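Local coordinates for protein probable hydrolase (Pseudomonas aeruginosa, PDB 7AL6) that is of unknown function but adopts the alpha/beta hydrolase fold and is probably a hydrolase, perhaps a lipolytic enzyme, at residues A[176-181]-A[266-271]; A[231-236]-A[256-261]. All coordinates share one frame; numbering follows the deposited sequence. Where two conformers were deposited one is given.

Interaction 1: residues A[176-181]-A[266-271]; sequences EISREA and HLDDEA
D268 reaches across to S178 and is held there at both its carboxylate and its backbone. The backbone N of S178 donates an almost straight bond (173°) to D268 OD1, 2.9 Å away, approaching from well above the carboxylate plane. In return the hydroxyl OG of S178 donates to the carbonyl O of D268 at 2.7 Å, lying in the carbonyl plane on a lone pair. S178 is the N-cap of helix 179-189, and with chi1 at 81° its OG sits between the backbone N and the carbonyl carbon, where it also accepts from A181 N at 3.1 Å. One hydroxyl thus caps one helix while donating to a backbone carbonyl of the short, weakly bonded helix 265-268. The other carboxylate oxygen, OD2, accepts a hydrogen bond from a water that also donates to E176 O.

A181, in the first turn of the helix, turns its CB toward the partner segment and packs 3.6 Å from L267 CD2; D268 OD1 lies equally close to that CB. The L267 side chain continues onto L184 and L185 of the same helix. Nearby, R45 pairs with both E180 and E270, adding a charged bridge between the two sides. With its negative charge beside the N-terminus of helix 179-189, D268 would be expected to interact favourably with the helix dipole and probably to remain ionised.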
ATOM      1  N   GLU A 176      30.224   3.223 -20.536  1.00 70.36           N
ATOM      2  CA  GLU A 176      30.026   3.695 -21.913  1.00 62.23           C
ATOM      3  C   GLU A 176      29.067   2.732 -22.616  1.00 60.42           C
ATOM      4  O   GLU A 176      29.325   1.548 -22.571  1.00 48.30           O
ATOM      5  CB  GLU A 176      31.373   3.718 -22.619  1.00 71.84           C
ATOM      6  CG  GLU A 176      31.276   3.879 -24.117  1.00 81.95           C
ATOM      7  CD  GLU A 176      32.487   4.544 -24.738  1.00 89.88           C
ATOM      8  OE1 GLU A 176      32.296   5.499 -25.498  1.00 86.91           O
ATOM      9  OE2 GLU A 176      33.616   4.103 -24.454  1.00 90.43           O
ATOM     10  N   ILE A 177      27.971   3.220 -23.187  1.00 57.05           N
ATOM     11  CA  ILE A 177      27.048   2.426 -24.039  1.00 43.80           C
ATOM     12  C   ILE A 177      26.794   3.259 -25.289  1.00 34.61           C
ATOM     13  O   ILE A 177      26.902   4.456 -25.229  1.00 40.13           O
ATOM     14  CB  ILE A 177      25.747   1.995 -23.335  1.00 44.17           C
ATOM     15  CG1 ILE A 177      24.784   3.148 -23.089  1.00 52.00           C
ATOM     16  CG2 ILE A 177      26.032   1.243 -22.055  1.00 51.19           C
ATOM     17  CD1 ILE A 177      23.353   2.702 -22.995  1.00 47.65           C
ATOM     18  N   SER A 178      26.445   2.620 -26.386  1.00 32.47           N
ATOM     19  CA  SER A 178      26.184   3.264 -27.690  1.00 42.45           C
ATOM     20  C   SER A 178      24.898   4.107 -27.651  1.00 52.36           C
ATOM     21  O   SER A 178      24.065   3.899 -26.768  1.00 35.28           O
ATOM     22  CB  SER A 178      26.132   2.235 -28.753  1.00 35.88           C
ATOM     23  OG  SER A 178      24.886   1.620 -28.769  1.00 37.89           O
ATOM     24  N   ARG A 179      24.759   5.048 -28.584  1.00 37.53           N
ATOM     25  CA  ARG A 179      23.582   5.940 -28.689  1.00 45.02           C
ATOM     26  C   ARG A 179      22.345   5.066 -28.908  1.00 39.28           C
ATOM     27  O   ARG A 179      21.363   5.305 -28.242  1.00 33.15           O
ATOM     28  CB  ARG A 179      23.735   6.965 -29.817  1.00 43.62           C
ATOM     29  CG  ARG A 179      22.562   7.929 -29.938  1.00 48.88           C
ATOM     30  CD  ARG A 179      22.771   9.114 -30.871  1.00 57.76           C
ATOM     31  NE  ARG A 179      23.747  10.057 -30.363  1.00 61.59           N
ATOM     32  CZ  ARG A 179      23.489  11.073 -29.552  1.00 64.27           C
ATOM     33  NH1 ARG A 179      22.256  11.338 -29.162  1.00 60.19           N
ATOM     34  NH2 ARG A 179      24.477  11.833 -29.140  1.00 67.26           N
ATOM     35  N   GLU A 180      22.443   4.055 -29.762  1.00 29.82           N
ATOM     36  CA  GLU A 180      21.329   3.141 -30.076  1.00 33.81           C
ATOM     37  C   GLU A 180      20.931   2.366 -28.819  1.00 38.97           C
ATOM     38  O   GLU A 180      19.759   2.216 -28.610  1.00 40.89           O
ATOM     39  CB  GLU A 180      21.683   2.225 -31.235  1.00 43.53           C
ATOM     40  CG  GLU A 180      21.648   2.927 -32.568  1.00 47.49           C
ATOM     41  CD  GLU A 180      21.811   2.011 -33.759  1.00 55.20           C
ATOM     42  OE1 GLU A 180      22.045   0.830 -33.561  1.00 50.49           O
ATOM     43  OE2 GLU A 180      21.697   2.498 -34.872  1.00 59.97           O
ATOM     44  N   ALA A 181      21.885   1.895 -28.034  1.00 34.20           N
ATOM     45  CA  ALA A 181      21.599   1.232 -26.773  1.00 36.32           C
ATOM     46  C   ALA A 181      20.808   2.146 -25.848  1.00 38.08           C
ATOM     47  O   ALA A 181      19.799   1.732 -25.257  1.00 30.50           O
ATOM     48  CB  ALA A 181      22.907   0.794 -26.095  1.00 29.18           C
ATOM     49  N   HIS A 266      25.981  -6.772 -25.869  1.00 28.06           N
ATOM     50  CA  HIS A 266      24.782  -7.451 -26.422  1.00 24.58           C
ATOM     51  C   HIS A 266      23.755  -6.435 -26.928  1.00 25.56           C
ATOM     52  O   HIS A 266      22.932  -6.820 -27.690  1.00 27.06           O
ATOM     53  CB  HIS A 266      24.157  -8.392 -25.392  1.00 28.77           C
ATOM     54  CG  HIS A 266      23.540  -7.671 -24.258  1.00 21.89           C
ATOM     55  ND1 HIS A 266      24.259  -6.936 -23.403  1.00 29.01           N
ATOM     56  CD2 HIS A 266      22.271  -7.553 -23.863  1.00 27.65           C
ATOM     57  CE1 HIS A 266      23.467  -6.408 -22.512  1.00 32.25           C
ATOM     58  NE2 HIS A 266      22.261  -6.774 -22.768  1.00 25.20           N
ATOM     59  N   LEU A 267      23.761  -5.219 -26.406  1.00 25.18           N
ATOM     60  CA  LEU A 267      22.801  -4.159 -26.797  1.00 32.97           C
ATOM     61  C   LEU A 267      23.422  -3.037 -27.640  1.00 33.26           C
ATOM     62  O   LEU A 267      22.698  -2.464 -28.424  1.00 30.38           O
ATOM     63  CB  LEU A 267      22.219  -3.579 -25.517  1.00 25.97           C
ATOM     64  CG  LEU A 267      21.228  -2.442 -25.702  1.00 28.64           C
ATOM     65  CD1 LEU A 267      19.938  -2.960 -26.274  1.00 28.37           C
ATOM     66  CD2 LEU A 267      20.998  -1.723 -24.402  1.00 23.94           C
ATOM     67  N   ASP A 268      24.729  -2.817 -27.557  1.00 31.24           N
ATOM     68  CA  ASP A 268      25.401  -1.671 -28.207  1.00 31.20           C
ATOM     69  C   ASP A 268      25.187  -1.700 -29.713  1.00 30.67           C
ATOM     70  O   ASP A 268      24.879  -0.684 -30.249  1.00 35.82           O
ATOM     71  CB  ASP A 268      26.890  -1.648 -27.902  1.00 30.61           C
ATOM     72  CG  ASP A 268      27.170  -1.067 -26.548  1.00 35.09           C
ATOM     73  OD1 ASP A 268      26.381  -0.272 -26.120  1.00 35.46           O
ATOM     74  OD2 ASP A 268      28.123  -1.459 -25.943  1.00 33.11           O
ATOM     75  N   ASP A 269      25.277  -2.849 -30.347  1.00 34.28           N
ATOM     76  CA  ASP A 269      25.163  -2.892 -31.792  1.00 30.04           C
ATOM     77  C   ASP A 269      24.784  -4.294 -32.221  1.00 29.86           C
ATOM     78  O   ASP A 269      24.776  -5.237 -31.427  1.00 35.15           O
ATOM     79  CB  ASP A 269      26.471  -2.456 -32.480  1.00 39.09           C
ATOM     80  CG  ASP A 269      27.681  -3.220 -31.972  1.00 41.64           C
ATOM     81  OD1 ASP A 269      27.604  -4.468 -31.829  1.00 38.08           O
ATOM     82  OD2 ASP A 269      28.691  -2.561 -31.679  1.00 48.35           O
ATOM     83  N   GLU A 270      24.455  -4.419 -33.498  1.00 34.07           N
ATOM     84  CA  GLU A 270      24.025  -5.718 -33.997  1.00 38.67           C
ATOM     85  C   GLU A 270      25.182  -6.703 -34.015  1.00 42.04           C
ATOM     86  O   GLU A 270      24.956  -7.897 -33.824  1.00 36.06           O
ATOM     87  CB  GLU A 270      23.418  -5.597 -35.393  1.00 41.68           C
ATOM     88  CG  GLU A 270      21.998  -5.016 -35.396  1.00 52.51           C
ATOM     89  CD  GLU A 270      20.985  -5.909 -34.670  1.00 47.36           C
ATOM     90  OE1 GLU A 270      21.004  -7.140 -34.900  1.00 49.64           O
ATOM     91  OE2 GLU A 270      20.186  -5.376 -33.870  1.00 46.04           O
ATOM     92  N   ALA A 271      26.420  -6.213 -34.199  1.00 38.20           N
ATOM     93  CA  ALA A 271      27.589  -7.086 -34.197  1.00 41.85           C
ATOM     94  C   ALA A 271      27.745  -7.797 -32.855  1.00 39.56           C
ATOM     95  O   ALA A 271      27.940  -9.005 -32.807  1.00 32.35           O
ATOM     96  CB  ALA A 271      28.855  -6.284 -34.513  1.00 45.11           C
TER
HETATM   97  O   HOH W   1      28.884  -1.190 -23.542  1.00 30.33           O

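Interaction 2: residues A[231-236]-A[256-261]; sequences LVLAEQ and RHHLPG
L233 and H258 lie side by side on one face of a parallel strand pair, pointing the same way, with the leucine methyl CD1 3.6 Å from NE2 of the imidazole and set obliquely to the ring. In L233 CG stands anti to the carbonyl carbon (chi1 -61°); beyond it, CD1 also comes within 4.2 Å of R256 CB, so this methyl spans two residues of the edge strand. L231 shares this face, and L249 of helix 245-250 packs on L231, L233 and R256. On the opposite face V232 and L259 cross obliquely, CG1 of the valine meeting CD1 of the leucine at 4.0 Å. L265 touches both of them, and helix 270-284 packs on this face through A275 against L259 and through V279 and F280 against V232.

Backbone bonds in parallel register join strands 229-234 and 255-259, the last two of the main sheet. H257 bonds through its N to L231 O and through its O to L233 N, while L259 does the same with L233 O and E235 N; the last of these is the most bent, at 133°. Beyond the strands the chains stay joined: Q236 N donates to G261 O at 3.0 Å, and a water accepts from G261 N. G261 has a positive phi of 114°, a conformation at which a CB would collide with the preceding carbonyl O.

A234 N is bonded to OD1 of D126, a residue that, with S102 and H263, fits the geometry of a Ser-His-Asp triad. The apolar packing on both faces and the backbone bonds hold the end of strand 229-234, consistent with A234 N helping to orient D126, the possible triad acid.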
ATOM      1  N   LEU A 231      29.379 -18.074 -19.688  1.00 23.63           N
ATOM      2  CA  LEU A 231      29.731 -16.706 -19.353  1.00 20.79           C
ATOM      3  C   LEU A 231      30.371 -15.956 -20.525  1.00 37.12           C
ATOM      4  O   LEU A 231      31.398 -16.385 -21.086  1.00 31.46           O
ATOM      5  CB  LEU A 231      30.658 -16.683 -18.149  1.00 25.32           C
ATOM      6  CG  LEU A 231      31.182 -15.317 -17.724  1.00 31.28           C
ATOM      7  CD1 LEU A 231      30.105 -14.322 -17.273  1.00 30.90           C
ATOM      8  CD2 LEU A 231      32.171 -15.564 -16.626  1.00 31.14           C
ATOM      9  N   VAL A 232      29.803 -14.792 -20.850  1.00 32.19           N
ATOM     10  CA  VAL A 232      30.354 -13.903 -21.878  1.00 25.63           C
ATOM     11  C   VAL A 232      31.071 -12.759 -21.191  1.00 30.61           C
ATOM     12  O   VAL A 232      30.541 -12.137 -20.256  1.00 27.96           O
ATOM     13  CB  VAL A 232      29.269 -13.388 -22.825  1.00 31.06           C
ATOM     14  CG1 VAL A 232      29.798 -12.178 -23.629  1.00 33.66           C
ATOM     15  CG2 VAL A 232      28.830 -14.524 -23.742  1.00 31.09           C
ATOM     16  N   LEU A 233      32.286 -12.484 -21.660  1.00 31.30           N
ATOM     17  CA  LEU A 233      33.186 -11.502 -21.067  1.00 29.40           C
ATOM     18  C   LEU A 233      33.509 -10.476 -22.134  1.00 35.30           C
ATOM     19  O   LEU A 233      34.037 -10.840 -23.184  1.00 30.02           O
ATOM     20  CB  LEU A 233      34.471 -12.171 -20.580  1.00 36.02           C
ATOM     21  CG  LEU A 233      34.160 -13.214 -19.508  1.00 42.30           C
ATOM     22  CD1 LEU A 233      35.271 -14.209 -19.388  1.00 44.09           C
ATOM     23  CD2 LEU A 233      33.917 -12.481 -18.196  1.00 32.46           C
ATOM     24  N   ALA A 234      33.101  -9.241 -21.890  1.00 34.73           N
ATOM     25  CA  ALA A 234      33.298  -8.108 -22.807  1.00 37.37           C
ATOM     26  C   ALA A 234      34.762  -7.677 -22.709  1.00 29.18           C
ATOM     27  O   ALA A 234      35.175  -7.401 -21.611  1.00 31.61           O
ATOM     28  CB  ALA A 234      32.376  -6.979 -22.457  1.00 30.74           C
ATOM     29  N   GLU A 235      35.440  -7.462 -23.826  1.00 31.94           N
ATOM     30  CA  GLU A 235      36.937  -7.081 -23.675  0.52 37.08           C
ATOM     31  C   GLU A 235      37.241  -5.758 -22.828  1.00 34.99           C
ATOM     32  O   GLU A 235      38.171  -5.489 -22.026  1.00 37.87           O
ATOM     33  CB  GLU A 235      37.423  -6.684 -25.065  0.52 38.24           C
ATOM     34  CG  GLU A 235      38.896  -6.325 -25.100  0.52 46.30           C
ATOM     35  CD  GLU A 235      39.501  -6.165 -26.484  0.52 45.24           C
ATOM     36  OE1 GLU A 235      40.669  -5.738 -26.568  0.52 55.30           O
ATOM     37  OE2 GLU A 235      38.818  -6.470 -27.472  0.52 42.64           O
ATOM     38  N   GLN A 236      36.314  -4.831 -22.999  1.00 31.56           N
ATOM     39  CA  GLN A 236      36.273  -3.506 -22.350  1.00 37.13           C
ATOM     40  C   GLN A 236      35.242  -3.439 -21.216  1.00 47.12           C
ATOM     41  O   GLN A 236      34.954  -2.336 -20.790  1.00 46.23           O
ATOM     42  CB  GLN A 236      36.074  -2.447 -23.419  1.00 43.28           C
ATOM     43  CG  GLN A 236      37.379  -2.099 -24.095  1.00 56.96           C
ATOM     44  CD  GLN A 236      37.195  -1.036 -25.138  1.00 70.34           C
ATOM     45  OE1 GLN A 236      36.797  -1.316 -26.254  1.00 72.96           O
ATOM     46  NE2 GLN A 236      37.476   0.199 -24.767  1.00 83.53           N
ATOM     47  N   ARG A 256      33.536 -20.017 -20.919  1.00 34.14           N
ATOM     48  CA  ARG A 256      33.898 -18.606 -21.003  1.00 30.88           C
ATOM     49  C   ARG A 256      34.076 -18.246 -22.469  1.00 38.00           C
ATOM     50  O   ARG A 256      34.737 -18.972 -23.214  1.00 35.79           O
ATOM     51  CB  ARG A 256      35.163 -18.288 -20.190  1.00 33.50           C
ATOM     52  CG  ARG A 256      35.063 -18.541 -18.695  1.00 45.06           C
ATOM     53  CD  ARG A 256      36.391 -18.213 -17.919  1.00 39.85           C
ATOM     54  NE  ARG A 256      37.572 -18.848 -18.522  1.00 44.54           N
ATOM     55  CZ  ARG A 256      38.056 -20.061 -18.218  1.00 52.62           C
ATOM     56  NH1 ARG A 256      37.495 -20.835 -17.297  1.00 47.08           N
ATOM     57  NH2 ARG A 256      39.123 -20.513 -18.857  1.00 55.72           N
ATOM     58  N   HIS A 257      33.479 -17.137 -22.893  1.00 31.57           N
ATOM     59  CA  HIS A 257      33.650 -16.648 -24.255  1.00 28.25           C
ATOM     60  C   HIS A 257      34.045 -15.186 -24.186  1.00 34.41           C
ATOM     61  O   HIS A 257      33.323 -14.361 -23.613  1.00 36.44           O
ATOM     62  CB  HIS A 257      32.387 -16.866 -25.093  1.00 31.62           C
ATOM     63  CG  HIS A 257      32.229 -18.282 -25.561  1.00 30.24           C
ATOM     64  ND1 HIS A 257      31.696 -19.276 -24.767  1.00 33.57           N
ATOM     65  CD2 HIS A 257      32.615 -18.885 -26.710  1.00 34.61           C
ATOM     66  CE1 HIS A 257      31.741 -20.424 -25.411  1.00 34.82           C
ATOM     67  NE2 HIS A 257      32.277 -20.210 -26.601  1.00 39.30           N
ATOM     68  N   HIS A 258      35.223 -14.881 -24.708  1.00 34.09           N
ATOM     69  CA  HIS A 258      35.762 -13.534 -24.693  1.00 29.39           C
ATOM     70  C   HIS A 258      35.343 -12.863 -25.978  1.00 28.60           C
ATOM     71  O   HIS A 258      35.640 -13.376 -27.063  1.00 31.88           O
ATOM     72  CB  HIS A 258      37.285 -13.557 -24.602  1.00 36.54           C
ATOM     73  CG  HIS A 258      37.766 -14.060 -23.302  1.00 27.38           C
ATOM     74  ND1 HIS A 258      37.973 -15.405 -23.062  1.00 27.82           N
ATOM     75  CD2 HIS A 258      37.947 -13.424 -22.124  1.00 26.47           C
ATOM     76  CE1 HIS A 258      38.344 -15.558 -21.804  1.00 32.92           C
ATOM     77  NE2 HIS A 258      38.321 -14.381 -21.210  1.00 35.50           N
ATOM     78  N   LEU A 259      34.668 -11.724 -25.873  1.00 27.30           N
ATOM     79  CA  LEU A 259      34.202 -11.061 -27.081  1.00 30.42           C
ATOM     80  C   LEU A 259      34.508  -9.579 -27.009  1.00 25.23           C
ATOM     81  O   LEU A 259      34.703  -9.019 -25.923  1.00 32.61           O
ATOM     82  CB  LEU A 259      32.691 -11.253 -27.285  1.00 33.06           C
ATOM     83  CG  LEU A 259      32.211 -12.658 -27.619  1.00 33.78           C
ATOM     84  CD1 LEU A 259      30.682 -12.735 -27.503  1.00 33.66           C
ATOM     85  CD2 LEU A 259      32.653 -12.989 -29.013  1.00 37.20           C
ATOM     86  N   PRO A 260      34.570  -8.918 -28.146  1.00 32.16           N
ATOM     87  CA  PRO A 260      34.893  -7.484 -28.132  1.00 38.61           C
ATOM     88  C   PRO A 260      33.724  -6.664 -27.613  1.00 36.67           C
ATOM     89  O   PRO A 260      32.573  -7.121 -27.553  1.00 34.64           O
ATOM     90  CB  PRO A 260      35.185  -7.162 -29.599  1.00 35.63           C
ATOM     91  CG  PRO A 260      34.576  -8.251 -30.374  1.00 34.72           C
ATOM     92  CD  PRO A 260      34.322  -9.443 -29.499  1.00 28.38           C
ATOM     93  N   GLY A 261      34.030  -5.441 -27.225  1.00 35.31           N
ATOM     94  CA  GLY A 261      32.997  -4.456 -26.956  1.00 38.53           C
ATOM     95  C   GLY A 261      32.977  -4.072 -25.504  1.00 35.35           C
ATOM     96  O   GLY A 261      33.830  -4.483 -24.704  1.00 34.92           O
TER
HETATM   97  O   HOH W   2      36.845  -4.509 -27.678  1.00 36.99           O

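The two contacts have centres 14 Å apart and come within about 5 Å at their nearest atoms without touching. Along the chain, 176-181 comes first, then both segments of interaction 2, and 266-271 last, so interaction 1 encloses interaction 2. Interaction 2 builds the edge of the main sheet; shortly after strand 255-259 the chain enters helix 265-268, whose end interaction 1 ties to the start of helix 179-189. Between them lies H263, which with S102 and D126 has the geometry of a Ser-His-Asp triad, consistent with an alpha/beta hydrolase. The loop carrying H263 is therefore flanked by sheet pairing before it and by the bonds between D268 and the N-cap of helix 179-189 after it.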